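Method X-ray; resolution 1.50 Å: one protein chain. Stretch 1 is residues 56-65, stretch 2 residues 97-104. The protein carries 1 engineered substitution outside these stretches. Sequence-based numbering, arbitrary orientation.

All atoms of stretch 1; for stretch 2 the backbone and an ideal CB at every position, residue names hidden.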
# COMPACT_ATOMS: atom_id res chain seq x y z
N GLU C 56 14.11 -0.01 2.93
CA GLU C 56 15.17 0.71 3.66
C GLU C 56 16.55 0.33 3.13
O GLU C 56 17.51 1.09 3.38
CB GLU C 56 15.10 0.42 5.17
CG GLU C 56 13.84 0.90 5.86
CD GLU C 56 12.66 -0.06 5.82
OE1 GLU C 56 12.68 -1.11 5.06
OE2 GLU C 56 11.68 0.23 6.53
N THR C 57 16.70 -0.79 2.42
CA THR C 57 18.03 -1.19 1.90
C THR C 57 18.43 -0.30 0.72
O THR C 57 19.59 -0.39 0.31
CB THR C 57 18.09 -2.65 1.46
OG1 THR C 57 17.17 -2.91 0.38
CG2 THR C 57 17.85 -3.60 2.60
N ALA C 58 17.55 0.58 0.24
CA ALA C 58 17.96 1.52 -0.83
C ALA C 58 19.21 2.32 -0.42
O ALA C 58 20.13 2.49 -1.26
CB ALA C 58 16.81 2.44 -1.17
N ILE C 59 19.27 2.81 0.81
CA ILE C 59 20.45 3.62 1.23
C ILE C 59 21.73 2.77 1.22
O ILE C 59 22.79 3.29 0.87
CB ILE C 59 20.19 4.30 2.58
CG1 ILE C 59 21.23 5.38 2.88
CG2 ILE C 59 20.14 3.30 3.69
CD1 ILE C 59 21.19 6.55 1.91
N ILE C 60 21.63 1.48 1.54
CA ILE C 60 22.81 0.58 1.55
C ILE C 60 23.29 0.41 0.11
O ILE C 60 24.50 0.49 -0.15
CB ILE C 60 22.42 -0.77 2.16
CG1 ILE C 60 21.95 -0.63 3.59
CG2 ILE C 60 23.58 -1.75 2.05
CD1 ILE C 60 21.32 -1.90 4.15
N ALA C 61 22.38 0.19 -0.83
CA ALA C 61 22.71 -0.01 -2.25
C ALA C 61 23.30 1.27 -2.83
O ALA C 61 24.30 1.18 -3.55
CB ALA C 61 21.52 -0.47 -3.05
N ALA C 62 22.79 2.43 -2.45
CA ALA C 62 23.31 3.72 -2.95
C ALA C 62 24.75 3.91 -2.47
O ALA C 62 25.62 4.33 -3.26
CB ALA C 62 22.45 4.86 -2.49
N ASP C 63 25.00 3.56 -1.22
CA ASP C 63 26.36 3.70 -0.65
C ASP C 63 27.34 2.80 -1.40
O ASP C 63 28.49 3.24 -1.74
CB ASP C 63 26.33 3.37 0.84
CG ASP C 63 27.70 3.49 1.47
OD1 ASP C 63 28.09 4.64 1.76
OD2 ASP C 63 28.33 2.46 1.68
N ILE C 64 26.98 1.54 -1.64
CA ILE C 64 27.85 0.61 -2.39
C ILE C 64 28.07 1.17 -3.79
O ILE C 64 29.23 1.16 -4.26
CB ILE C 64 27.24 -0.79 -2.40
CG1 ILE C 64 27.24 -1.39 -1.01
CG2 ILE C 64 27.95 -1.71 -3.41
CD1 ILE C 64 26.34 -2.56 -0.89
N ALA C 65 27.02 1.61 -4.47
CA ALA C 65 27.12 2.10 -5.86
C ALA C 65 28.14 3.23 -5.93
O ALA C 65 29.04 3.14 -6.77
CB ALA C 65 25.79 2.53 -6.41
N UNK C 97 27.02 -4.43 -10.39
CA UNK C 97 27.68 -5.71 -10.02
C UNK C 97 28.05 -5.69 -8.54
O UNK C 97 27.82 -6.70 -7.84
CB UNK C 97 28.93 -5.95 -10.87
N UNK C 98 28.60 -4.58 -8.05
CA UNK C 98 29.05 -4.53 -6.65
C UNK C 98 27.84 -4.61 -5.73
O UNK C 98 27.90 -5.28 -4.68
CB UNK C 98 29.85 -3.26 -6.37
N UNK C 99 26.74 -3.95 -6.08
CA UNK C 99 25.48 -4.08 -5.30
C UNK C 99 25.04 -5.55 -5.28
O UNK C 99 24.75 -6.05 -4.19
CB UNK C 99 24.37 -3.20 -5.89
N UNK C 100 24.94 -6.21 -6.42
CA UNK C 100 24.45 -7.61 -6.48
C UNK C 100 25.36 -8.51 -5.67
O UNK C 100 24.84 -9.34 -4.92
CB UNK C 100 24.37 -8.11 -7.92
N UNK C 101 26.67 -8.35 -5.80
CA UNK C 101 27.60 -9.27 -5.12
C UNK C 101 27.48 -9.07 -3.60
O UNK C 101 27.49 -10.06 -2.87
CB UNK C 101 29.04 -9.04 -5.58
N UNK C 102 27.40 -7.83 -3.13
CA UNK C 102 27.30 -7.56 -1.68
C UNK C 102 25.99 -8.17 -1.17
O UNK C 102 25.97 -8.88 -0.15
CB UNK C 102 27.35 -6.06 -1.39
N UNK C 103 24.87 -7.86 -1.82
CA UNK C 103 23.56 -8.35 -1.34
C UNK C 103 23.50 -9.86 -1.39
O UNK C 103 22.95 -10.49 -0.44
CB UNK C 103 22.42 -7.76 -2.17
N UNK C 104 24.03 -10.48 -2.43
CA UNK C 104 24.00 -11.95 -2.53
C UNK C 104 24.98 -12.56 -1.54
O UNK C 104 24.56 -13.52 -0.85
CB UNK C 104 24.33 -12.41 -3.95

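The axes of helix 58-65 and helix 97-104 come within 8.9 Å at an angle of 128° between N-to-C directions. Stretch 1 offers a mostly apolar surface: Thr57, Ile60, Ala61, Ile64 and Ala65. No hydrogen bond crosses between the two stretches; the contacts are van der Waals packing, mostly between apolar side chains.

Position 97 has helical angles, and its ideal CB has nothing of stretch 1 within 5.5 Å. Many residues would suit, polar ones included. It is Glu97, which makes no contact with stretch 1.

Position 98 points toward stretch 1, with its ideal CB 3.8 Å from Ile64 CG2. The first carbon is in contact at once, and a short or medium side chain of either character could continue past the methyl. The residue is Asp98. Its CB lies 3.9 Å from Ile64 CG2, and its carboxylate makes no salt bridge to stretch 1.

Position 99 points sideways; its ideal CB is 4.6 Å from Ile64 CG2 and 4.9 Å from Ala61 CB. Its CA is 5.8 Å from Ala61 CA, and the small side chains of Ala61 and Ala65 leave room beside the backbone. A medium aliphatic chain, such as Ile, Leu, Val or Met, would suit. It is Ile99, with chi1 m and chi2 t. Its end comes nearer than its CB direction suggests: Ile99 CD1 lies 3.5 Å from Ala61 O and 3.9 Å from Ala65 CB. Ile99 CG2 is 4.1 Å from Ala61 CB.

Positions 100 and 101 have no atom of stretch 1 near their ideal CB, so this contact sets little restriction. They are Leu100 and Glu101, and neither touches stretch 1.

Position 102 points toward stretch 1, with its ideal CB 3.7 Å from Ile64 CD1. Ile60 CG2 lies further along. An aliphatic or aromatic side chain would suit. It is Tyr102, with chi1 t. Tyr102 CD2 is 3.3 Å from Ile64 CD1, a close contact, and Tyr102 CE2 is 4.2 Å from Ile60 CG2. The hydroxyl is hydrogen-bonded elsewhere in the structure.

Position 103 points sideways, and its ideal CB reaches nothing within 5.5 Å. A long or aromatic apolar side chain could still turn back to Thr57, Ile60 and Ala61. It is Phe103, chi1 m. Phe103 CE2 is 3.8 Å from Thr57 CB, which lies at the ring edge. Phe103 CZ is 4.0 Å from Ile60 CG2. Phe103 CE1 is 4.1 Å from Ala61 CB. Together with Asp98, Ile99 and Tyr102, it forms the hole that receives Ile64.

Position 104 has nothing of stretch 1 near its ideal CB, so many residues would suit. It is Lys104, which does not touch stretch 1.

Stretch 2 97-104: EDILEYFK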
# COMPACT_ATOMS: atom_id res chain seq x y z
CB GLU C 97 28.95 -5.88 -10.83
CG GLU C 97 28.73 -6.19 -12.29
CD GLU C 97 29.95 -5.95 -13.15
OE1 GLU C 97 29.90 -6.35 -14.32
OE2 GLU C 97 30.94 -5.36 -12.66
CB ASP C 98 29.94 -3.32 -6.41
CG ASP C 98 31.34 -3.51 -7.00
OD1 ASP C 98 31.55 -4.48 -7.75
OD2 ASP C 98 32.23 -2.75 -6.61
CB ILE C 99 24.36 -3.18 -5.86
CG1 ILE C 99 24.67 -1.70 -5.65
CG2 ILE C 99 23.02 -3.54 -5.28
CD1 ILE C 99 23.82 -0.78 -6.47
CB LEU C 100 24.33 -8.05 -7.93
CG LEU C 100 23.20 -7.40 -8.73
CD1 LEU C 100 23.35 -7.70 -10.21
CD2 LEU C 100 21.84 -7.81 -8.22
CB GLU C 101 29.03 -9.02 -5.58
CG GLU C 101 29.28 -9.51 -6.99
CD GLU C 101 30.63 -9.15 -7.56
OE1 GLU C 101 31.56 -8.80 -6.79
OE2 GLU C 101 30.76 -9.18 -8.82
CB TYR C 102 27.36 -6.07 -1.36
CG TYR C 102 27.13 -5.83 0.11
CD1 TYR C 102 28.14 -6.02 1.03
CD2 TYR C 102 25.87 -5.52 0.59
CE1 TYR C 102 27.91 -5.86 2.39
CE2 TYR C 102 25.63 -5.38 1.94
CZ TYR C 102 26.64 -5.58 2.85
OH TYR C 102 26.39 -5.41 4.18
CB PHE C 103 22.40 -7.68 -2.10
CG PHE C 103 22.04 -6.33 -1.54
CD1 PHE C 103 22.82 -5.21 -1.73
CD2 PHE C 103 20.87 -6.17 -0.84
CE1 PHE C 103 22.48 -3.97 -1.22
CE2 PHE C 103 20.52 -4.94 -0.32
CZ PHE C 103 21.32 -3.84 -0.50
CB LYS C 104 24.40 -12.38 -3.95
CG LYS C 104 24.51 -13.88 -4.13
CD LYS C 104 24.57 -14.28 -5.58
CE LYS C 104 25.83 -13.81 -6.29
NZ LYS C 104 27.04 -14.46 -5.77
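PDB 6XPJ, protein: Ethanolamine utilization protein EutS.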